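Local coordinates for flagellar biosynthesis protein flhF (PDB 2PX0), which binds GTP as an SRP-family GTPase, forms a homodimer with bound GTP, and is necessary for flagellar biosynthesis, at residues L93-W99 and L262-G268; H104-I108 and K177-Y183. One frame throughout, in Å; residues are numbered along the deposited sequence.

Interaction 1: residues L93-W99 and L262-G268; sequences LPSADKW and LAESKIG
Residues Leu93-Trp99, in the connection from helix 81-90 to strand 107-112, run beside the end of helix 256-263 and the loop after it: the link leaving the N-domain helices packs on the GTPase domain, consistent with the NG arrangement of SRP GTPases. Leu93-Ser95 are extended, Ala96-Lys98 form a 3-10 turn, and Trp99 is extended; Glu264 leaves the helix and Ser265-Gly268 continue as loop before strand 271-272. CA atoms pair Leu93 with Ala263 (4.6 Å), Pro94 with Lys266 (5.8 Å) and Trp99 with Gly268 (4.4 Å). One backbone hydrogen bond, Gly268 N to Lys98 O (3.0 Å), joins the loops. The Pro94 ring fills the bend of Leu262-Gly268, with CD 3.5 Å from Leu262 O and CG 3.5 Å from Ile267 O. Leu93 (m, chi2 -53°) places CD1 3.7 Å from Leu262 CB. Trp99 (m, chi2 60°) brings CH2 within 3.6 Å of Leu262 CD1. In a CH-pi contact, Gly268 CA lies 3.7 Å from the centroid of the Trp99 five-membered ring, 8° off its normal.

Interaction 2: residues H104-I108 and K177-Y183; sequences HSKYI and KELFSEY
In this P-loop GTPase fold, helix 170-179 belongs to the beta-alpha-beta crossover from strand 137-141 to strand 185-189, and here its end packs against the start of strand 107-112, the other neighbour of 185-189. Residues 104-106 are loop and Tyr107-Ile108 are extended; Lys177-Leu179 are helical, Phe180 is the first residue beyond helical phi/psi, and Tyr183 turns extended. The backbones stay apart, with CA atoms 7.3 Å between Lys106 and Tyr183 and 8.0 Å between Tyr107 and Lys177, so the side chains of Lys106, just before the strand, and Tyr107, its first residue, bridge the gap.

Hydrogen bonds end on the main-chain carbonyls of Lys177 and Ser181. Lys106 reaches out through chi1 t, chi2 t, chi3 m and chi4 t to give NZ to Ser181 O at 2.5 Å. Tyr107, chi1 m, makes a weak bond from OH to Lys177 O at 2.6 Å. Within the turn, Tyr183 N bonds Phe180 O (2.8 Å), and Ser181 OG, chi1 p, bonds Glu178 O (2.7 Å).

Ring contacts complete the site. The Tyr107 side chain also touches Val186 and Ile214 on the flanking strands, while Phe180 turns to Ala138, Ile140 and Val186. The aliphatic chain of Lys177 is extended, chi1 to chi3 all t, and lies over one Tyr107 face: Lys177 CG sits 4.1 Å from the Tyr107 ring centroid, 23° off the normal, as a CH-pi contact.

Both contacts fasten ends of helices in the same chain, and both involve the connection and strand that lead into the GTPase sheet: residues 93-99 come before strand 107-112, whose first residues belong to interaction 2. Their centres lie 27 Å apart and their nearest atoms about 10 Å, so they do not touch. Each is partly buried, but interaction 1 sits about 11 Å from the chain centre, whereas interaction 2 is about 22 Å out. In the first, the connection meets both the end of helix 256-263 and the loop after it, through a backbone-to-backbone bond and a glycine on an indole; the second relies on side-chain-to-backbone bonds.

Interaction 1: residues L93-W99 and L262-G268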
ATOM      1  N   LEU A  93     -14.142  17.510  -9.247  1.00 49.54           N
ATOM      2  CA  LEU A  93     -14.370  16.080  -9.053  1.00 47.85           C
ATOM      3  C   LEU A  93     -15.770  15.831  -9.593  1.00 46.98           C
ATOM      4  O   LEU A  93     -16.558  16.764  -9.740  1.00 47.67           O
ATOM      5  CB  LEU A  93     -14.361  15.704  -7.571  1.00 48.45           C
ATOM      6  CG  LEU A  93     -13.223  16.065  -6.614  1.00 47.80           C
ATOM      7  CD1 LEU A  93     -11.890  15.609  -7.174  1.00 46.72           C
ATOM      8  CD2 LEU A  93     -13.226  17.553  -6.385  1.00 50.87           C
ATOM      9  N   PRO A  94     -16.099  14.577  -9.908  1.00 45.85           N
ATOM     10  CA  PRO A  94     -17.446  14.315 -10.423  1.00 46.99           C
ATOM     11  C   PRO A  94     -18.513  14.848  -9.475  1.00 47.56           C
ATOM     12  O   PRO A  94     -18.325  14.842  -8.261  1.00 49.39           O
ATOM     13  CB  PRO A  94     -17.480  12.792 -10.578  1.00 46.60           C
ATOM     14  CG  PRO A  94     -16.299  12.308  -9.768  1.00 48.34           C
ATOM     15  CD  PRO A  94     -15.267  13.371  -9.957  1.00 45.76           C
ATOM     16  N   SER A  95     -19.624  15.320 -10.030  1.00 48.39           N
ATOM     17  CA  SER A  95     -20.702  15.884  -9.221  1.00 50.69           C
ATOM     18  C   SER A  95     -21.194  14.962  -8.114  1.00 53.59           C
ATOM     19  O   SER A  95     -21.109  13.732  -8.216  1.00 55.09           O
ATOM     20  CB  SER A  95     -21.872  16.269 -10.111  1.00 50.09           C
ATOM     21  OG  SER A  95     -22.196  15.192 -10.968  1.00 53.64           O
ATOM     22  N   ALA A  96     -21.723  15.577  -7.062  1.00 55.28           N
ATOM     23  CA  ALA A  96     -22.225  14.863  -5.895  1.00 54.66           C
ATOM     24  C   ALA A  96     -23.000  13.601  -6.232  1.00 56.32           C
ATOM     25  O   ALA A  96     -22.883  12.588  -5.528  1.00 57.95           O
ATOM     26  CB  ALA A  96     -23.092  15.781  -5.077  1.00 53.91           C
ATOM     27  N   ASP A  97     -23.791  13.653  -7.304  1.00 56.63           N
ATOM     28  CA  ASP A  97     -24.601  12.498  -7.683  1.00 55.20           C
ATOM     29  C   ASP A  97     -23.756  11.272  -7.992  1.00 54.57           C
ATOM     30  O   ASP A  97     -24.218  10.151  -7.821  1.00 56.20           O
ATOM     31  CB  ASP A  97     -25.492  12.816  -8.884  1.00 53.20           C
ATOM     32  CG  ASP A  97     -24.703  12.950 -10.162  1.00 55.01           C
ATOM     33  OD1 ASP A  97     -23.931  13.925 -10.273  1.00 53.23           O
ATOM     34  OD2 ASP A  97     -24.845  12.071 -11.047  1.00 55.04           O
ATOM     35  N   LYS A  98     -22.523  11.472  -8.440  1.00 52.74           N
ATOM     36  CA  LYS A  98     -21.682  10.335  -8.750  1.00 53.50           C
ATOM     37  C   LYS A  98     -20.971   9.775  -7.515  1.00 53.92           C
ATOM     38  O   LYS A  98     -20.222   8.804  -7.615  1.00 54.21           O
ATOM     39  CB  LYS A  98     -20.663  10.710  -9.825  1.00 54.28           C
ATOM     40  CG  LYS A  98     -20.949  10.093 -11.185  1.00 56.12           C
ATOM     41  CD  LYS A  98     -22.173  10.720 -11.832  1.00 59.48           C
ATOM     42  CE  LYS A  98     -21.891  12.158 -12.265  1.00 61.47           C
ATOM     43  NZ  LYS A  98     -23.098  12.844 -12.815  1.00 62.80           N
ATOM     44  N   TRP A  99     -21.191  10.393  -6.359  1.00 53.55           N
ATOM     45  CA  TRP A  99     -20.579   9.923  -5.118  1.00 53.98           C
ATOM     46  C   TRP A  99     -21.639   9.248  -4.234  1.00 55.46           C
ATOM     47  O   TRP A  99     -22.838   9.260  -4.543  1.00 55.92           O
ATOM     48  CB  TRP A  99     -19.987  11.084  -4.330  1.00 52.99           C
ATOM     49  CG  TRP A  99     -18.757  11.726  -4.898  1.00 54.28           C
ATOM     50  CD1 TRP A  99     -18.620  12.335  -6.122  1.00 54.76           C
ATOM     51  CD2 TRP A  99     -17.518  11.945  -4.205  1.00 53.51           C
ATOM     52  NE1 TRP A  99     -17.371  12.926  -6.226  1.00 51.75           N
ATOM     53  CE2 TRP A  99     -16.677  12.696  -5.068  1.00 52.50           C
ATOM     54  CE3 TRP A  99     -17.035  11.575  -2.940  1.00 51.42           C
ATOM     55  CZ2 TRP A  99     -15.394  13.091  -4.698  1.00 51.62           C
ATOM     56  CZ3 TRP A  99     -15.761  11.967  -2.574  1.00 50.81           C
ATOM     57  CH2 TRP A  99     -14.951  12.714  -3.452  1.00 52.32           C
ATOM     58  N   LEU A 262      -9.384  11.284  -8.693  1.00 42.76           N
ATOM     59  CA  LEU A 262     -10.790  11.577  -8.866  1.00 43.46           C
ATOM     60  C   LEU A 262     -11.005  12.678  -9.882  1.00 44.41           C
ATOM     61  O   LEU A 262     -11.918  12.587 -10.700  1.00 47.90           O
ATOM     62  CB  LEU A 262     -11.418  11.966  -7.532  1.00 41.13           C
ATOM     63  CG  LEU A 262     -11.695  10.832  -6.559  1.00 37.65           C
ATOM     64  CD1 LEU A 262     -12.044  11.402  -5.177  1.00 37.04           C
ATOM     65  CD2 LEU A 262     -12.824   9.983  -7.110  1.00 36.24           C
ATOM     66  N   ALA A 263     -10.159  13.704  -9.838  1.00 43.95           N
ATOM     67  CA  ALA A 263     -10.272  14.842 -10.754  1.00 46.99           C
ATOM     68  C   ALA A 263     -10.445  14.381 -12.196  1.00 49.98           C
ATOM     69  O   ALA A 263     -11.317  14.865 -12.929  1.00 52.74           O
ATOM     70  CB  ALA A 263      -9.050  15.710 -10.645  1.00 45.37           C
ATOM     71  N   GLU A 264      -9.604  13.434 -12.589  1.00 51.21           N
ATOM     72  CA  GLU A 264      -9.643  12.873 -13.919  1.00 51.03           C
ATOM     73  C   GLU A 264     -10.416  11.536 -13.948  1.00 51.96           C
ATOM     74  O   GLU A 264      -9.937  10.553 -14.509  1.00 53.65           O
ATOM     75  CB  GLU A 264      -8.213  12.697 -14.408  1.00 50.21           C
ATOM     76  CG  GLU A 264      -7.283  12.119 -13.352  1.00 51.78           C
ATOM     77  CD  GLU A 264      -5.805  12.216 -13.720  1.00 54.93           C
ATOM     78  OE1 GLU A 264      -5.277  13.354 -13.807  1.00 56.47           O
ATOM     79  OE2 GLU A 264      -5.166  11.155 -13.915  1.00 54.20           O
ATOM     80  N   SER A 265     -11.613  11.505 -13.349  1.00 51.52           N
ATOM     81  CA  SER A 265     -12.478  10.298 -13.317  1.00 51.53           C
ATOM     82  C   SER A 265     -13.918  10.690 -13.642  1.00 52.30           C
ATOM     83  O   SER A 265     -14.249  11.872 -13.709  1.00 55.17           O
ATOM     84  CB  SER A 265     -12.527   9.647 -11.919  1.00 51.39           C
ATOM     85  OG  SER A 265     -11.281   9.166 -11.469  1.00 45.54           O
ATOM     86  N   LYS A 266     -14.780   9.686 -13.780  1.00 51.45           N
ATOM     87  CA  LYS A 266     -16.191   9.909 -14.050  1.00 51.14           C
ATOM     88  C   LYS A 266     -17.065   9.368 -12.916  1.00 51.70           C
ATOM     89  O   LYS A 266     -18.294   9.499 -12.944  1.00 52.46           O
ATOM     90  CB  LYS A 266     -16.606   9.249 -15.364  1.00 53.36           C
ATOM     91  CG  LYS A 266     -16.195  10.036 -16.605  1.00 56.28           C
ATOM     92  CD  LYS A 266     -14.680  10.123 -16.762  1.00 58.18           C
ATOM     93  CE  LYS A 266     -14.273  11.154 -17.816  1.00 58.29           C
ATOM     94  NZ  LYS A 266     -14.430  12.573 -17.352  1.00 56.31           N
ATOM     95  N   ILE A 267     -16.438   8.742 -11.922  1.00 50.60           N
ATOM     96  CA  ILE A 267     -17.167   8.208 -10.761  1.00 47.44           C
ATOM     97  C   ILE A 267     -16.509   8.686  -9.476  1.00 46.17           C
ATOM     98  O   ILE A 267     -15.308   8.945  -9.457  1.00 44.91           O
ATOM     99  CB  ILE A 267     -17.221   6.654 -10.741  1.00 44.87           C
ATOM    100  CG1 ILE A 267     -15.867   6.069 -11.115  1.00 46.14           C
ATOM    101  CG2 ILE A 267     -18.288   6.159 -11.674  1.00 44.95           C
ATOM    102  CD1 ILE A 267     -15.887   4.563 -11.327  1.00 43.94           C
ATOM    103  N   GLY A 268     -17.302   8.818  -8.415  1.00 45.57           N
ATOM    104  CA  GLY A 268     -16.771   9.277  -7.144  1.00 48.29           C
ATOM    105  C   GLY A 268     -16.447   8.155  -6.164  1.00 49.92           C
ATOM    106  O   GLY A 268     -16.279   6.993  -6.553  1.00 50.29           O
TER

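Interaction 2: residues H104-I108 and K177-Y183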
ATOM      1  N   HIS A 104     -27.226  -1.263  -2.933  1.00 70.91           N
ATOM      2  CA  HIS A 104     -28.569  -1.667  -3.352  1.00 73.39           C
ATOM      3  C   HIS A 104     -28.612  -3.073  -3.940  1.00 72.08           C
ATOM      4  O   HIS A 104     -29.276  -3.957  -3.407  1.00 71.51           O
ATOM      5  CB  HIS A 104     -29.116  -0.701  -4.403  1.00 78.45           C
ATOM      6  CG  HIS A 104     -29.584   0.605  -3.844  1.00 85.15           C
ATOM      7  ND1 HIS A 104     -30.552   0.690  -2.865  1.00 87.54           N
ATOM      8  CD2 HIS A 104     -29.233   1.879  -4.139  1.00 88.35           C
ATOM      9  CE1 HIS A 104     -30.778   1.960  -2.583  1.00 89.66           C
ATOM     10  NE2 HIS A 104     -29.990   2.703  -3.343  1.00 90.88           N
ATOM     11  N   SER A 105     -27.914  -3.256  -5.058  1.00 71.25           N
ATOM     12  CA  SER A 105     -27.862  -4.533  -5.759  1.00 70.00           C
ATOM     13  C   SER A 105     -27.730  -5.740  -4.839  1.00 69.00           C
ATOM     14  O   SER A 105     -27.329  -5.629  -3.680  1.00 68.45           O
ATOM     15  CB  SER A 105     -26.706  -4.533  -6.762  1.00 70.66           C
ATOM     16  OG  SER A 105     -26.857  -3.481  -7.698  1.00 70.63           O
ATOM     17  N   LYS A 106     -28.069  -6.902  -5.381  1.00 68.41           N
ATOM     18  CA  LYS A 106     -28.011  -8.144  -4.637  1.00 67.45           C
ATOM     19  C   LYS A 106     -26.582  -8.658  -4.563  1.00 67.76           C
ATOM     20  O   LYS A 106     -26.225  -9.397  -3.641  1.00 68.49           O
ATOM     21  CB  LYS A 106     -28.917  -9.177  -5.310  1.00 66.79           C
ATOM     22  CG  LYS A 106     -28.895 -10.561  -4.679  1.00 66.36           C
ATOM     23  CD  LYS A 106     -30.036 -11.422  -5.202  1.00 65.45           C
ATOM     24  CE  LYS A 106     -31.392 -10.836  -4.772  1.00 65.36           C
ATOM     25  NZ  LYS A 106     -32.547 -11.689  -5.170  1.00 63.43           N
ATOM     26  N   TYR A 107     -25.760  -8.259  -5.529  1.00 66.79           N
ATOM     27  CA  TYR A 107     -24.375  -8.705  -5.569  1.00 66.20           C
ATOM     28  C   TYR A 107     -23.395  -7.548  -5.431  1.00 64.96           C
ATOM     29  O   TYR A 107     -23.427  -6.594  -6.208  1.00 65.46           O
ATOM     30  CB  TYR A 107     -24.139  -9.463  -6.867  1.00 68.21           C
ATOM     31  CG  TYR A 107     -25.154 -10.562  -7.066  1.00 71.99           C
ATOM     32  CD1 TYR A 107     -25.048 -11.775  -6.380  1.00 72.53           C
ATOM     33  CD2 TYR A 107     -26.258 -10.370  -7.897  1.00 73.62           C
ATOM     34  CE1 TYR A 107     -26.018 -12.764  -6.516  1.00 73.54           C
ATOM     35  CE2 TYR A 107     -27.234 -11.351  -8.037  1.00 74.77           C
ATOM     36  CZ  TYR A 107     -27.109 -12.542  -7.343  1.00 74.52           C
ATOM     37  OH  TYR A 107     -28.093 -13.493  -7.467  1.00 76.74           O
ATOM     38  N   ILE A 108     -22.526  -7.646  -4.429  1.00 62.29           N
ATOM     39  CA  ILE A 108     -21.529  -6.618  -4.158  1.00 58.95           C
ATOM     40  C   ILE A 108     -20.129  -7.170  -4.416  1.00 58.29           C
ATOM     41  O   ILE A 108     -19.668  -8.075  -3.718  1.00 58.43           O
ATOM     42  CB  ILE A 108     -21.613  -6.147  -2.692  1.00 57.62           C
ATOM     43  CG1 ILE A 108     -23.028  -5.655  -2.376  1.00 57.18           C
ATOM     44  CG2 ILE A 108     -20.588  -5.061  -2.434  1.00 56.93           C
ATOM     45  CD1 ILE A 108     -23.505  -4.494  -3.235  1.00 58.58           C
ATOM     46  N   LYS A 177     -24.010 -17.685  -7.514  1.00 82.28           N
ATOM     47  CA  LYS A 177     -24.632 -16.406  -7.789  1.00 83.24           C
ATOM     48  C   LYS A 177     -26.126 -16.646  -7.961  1.00 84.00           C
ATOM     49  O   LYS A 177     -26.944 -15.791  -7.644  1.00 83.91           O
ATOM     50  CB  LYS A 177     -24.016 -15.834  -9.074  1.00 83.27           C
ATOM     51  CG  LYS A 177     -24.608 -14.533  -9.595  1.00 82.71           C
ATOM     52  CD  LYS A 177     -23.769 -14.044 -10.777  1.00 82.89           C
ATOM     53  CE  LYS A 177     -24.378 -12.832 -11.462  1.00 83.31           C
ATOM     54  NZ  LYS A 177     -25.634 -13.181 -12.184  1.00 84.86           N
ATOM     55  N   GLU A 178     -26.472 -17.829  -8.449  1.00 85.56           N
ATOM     56  CA  GLU A 178     -27.868 -18.194  -8.676  1.00 88.06           C
ATOM     57  C   GLU A 178     -28.475 -18.914  -7.480  1.00 86.63           C
ATOM     58  O   GLU A 178     -29.692 -18.911  -7.283  1.00 85.22           O
ATOM     59  CB  GLU A 178     -27.976 -19.069  -9.931  1.00 92.03           C
ATOM     60  CG  GLU A 178     -27.754 -18.293 -11.236  1.00 95.87           C
ATOM     61  CD  GLU A 178     -27.482 -19.196 -12.427  1.00 98.15           C
ATOM     62  OE1 GLU A 178     -28.314 -20.095 -12.700  1.00 98.32           O
ATOM     63  OE2 GLU A 178     -26.431 -19.000 -13.087  1.00 99.15           O
ATOM     64  N   LEU A 179     -27.614 -19.533  -6.686  1.00 85.68           N
ATOM     65  CA  LEU A 179     -28.038 -20.243  -5.492  1.00 83.86           C
ATOM     66  C   LEU A 179     -28.518 -19.221  -4.465  1.00 83.02           C
ATOM     67  O   LEU A 179     -29.579 -19.377  -3.859  1.00 82.28           O
ATOM     68  CB  LEU A 179     -26.862 -21.037  -4.935  1.00 83.94           C
ATOM     69  CG  LEU A 179     -27.122 -22.029  -3.804  1.00 84.39           C
ATOM     70  CD1 LEU A 179     -25.870 -22.876  -3.594  1.00 84.99           C
ATOM     71  CD2 LEU A 179     -27.508 -21.292  -2.535  1.00 85.10           C
ATOM     72  N   PHE A 180     -27.726 -18.169  -4.285  1.00 81.89           N
ATOM     73  CA  PHE A 180     -28.052 -17.107  -3.345  1.00 80.57           C
ATOM     74  C   PHE A 180     -29.069 -16.125  -3.903  1.00 79.89           C
ATOM     75  O   PHE A 180     -29.312 -15.063  -3.319  1.00 78.72           O
ATOM     76  CB  PHE A 180     -26.787 -16.355  -2.954  1.00 79.68           C
ATOM     77  CG  PHE A 180     -25.828 -17.174  -2.152  1.00 78.56           C
ATOM     78  CD1 PHE A 180     -26.234 -17.767  -0.961  1.00 77.65           C
ATOM     79  CD2 PHE A 180     -24.521 -17.349  -2.578  1.00 77.26           C
ATOM     80  CE1 PHE A 180     -25.352 -18.520  -0.210  1.00 76.72           C
ATOM     81  CE2 PHE A 180     -23.630 -18.102  -1.829  1.00 77.13           C
ATOM     82  CZ  PHE A 180     -24.046 -18.688  -0.646  1.00 76.17           C
ATOM     83  N   SER A 181     -29.659 -16.490  -5.035  1.00 79.48           N
ATOM     84  CA  SER A 181     -30.659 -15.659  -5.691  1.00 79.59           C
ATOM     85  C   SER A 181     -31.766 -15.208  -4.732  1.00 79.47           C
ATOM     86  O   SER A 181     -32.435 -14.202  -4.967  1.00 78.47           O
ATOM     87  CB  SER A 181     -31.285 -16.428  -6.857  1.00 79.45           C
ATOM     88  OG  SER A 181     -31.915 -17.617  -6.408  1.00 78.48           O
ATOM     89  N   GLU A 182     -31.950 -15.952  -3.649  1.00 79.56           N
ATOM     90  CA  GLU A 182     -32.991 -15.640  -2.679  1.00 78.93           C
ATOM     91  C   GLU A 182     -32.560 -14.621  -1.625  1.00 76.78           C
ATOM     92  O   GLU A 182     -33.402 -14.021  -0.954  1.00 75.56           O
ATOM     93  CB  GLU A 182     -33.445 -16.927  -1.984  1.00 82.86           C
ATOM     94  CG  GLU A 182     -33.983 -18.017  -2.924  1.00 88.47           C
ATOM     95  CD  GLU A 182     -35.353 -17.686  -3.512  1.00 90.99           C
ATOM     96  OE1 GLU A 182     -35.458 -16.714  -4.295  1.00 92.65           O
ATOM     97  OE2 GLU A 182     -36.328 -18.402  -3.190  1.00 91.93           O
ATOM     98  N   TYR A 183     -31.254 -14.427  -1.477  1.00 74.71           N
ATOM     99  CA  TYR A 183     -30.732 -13.491  -0.484  1.00 72.61           C
ATOM    100  C   TYR A 183     -30.770 -12.032  -0.935  1.00 71.01           C
ATOM    101  O   TYR A 183     -30.773 -11.744  -2.129  1.00 69.89           O
ATOM    102  CB  TYR A 183     -29.296 -13.874  -0.112  1.00 72.77           C
ATOM    103  CG  TYR A 183     -29.200 -15.163   0.657  1.00 71.76           C
ATOM    104  CD1 TYR A 183     -29.509 -16.376   0.053  1.00 71.60           C
ATOM    105  CD2 TYR A 183     -28.848 -15.166   2.006  1.00 72.71           C
ATOM    106  CE1 TYR A 183     -29.480 -17.557   0.771  1.00 73.02           C
ATOM    107  CE2 TYR A 183     -28.816 -16.350   2.737  1.00 72.84           C
ATOM    108  CZ  TYR A 183     -29.137 -17.539   2.113  1.00 73.21           C
ATOM    109  OH  TYR A 183     -29.144 -18.713   2.828  1.00 74.80           O
TER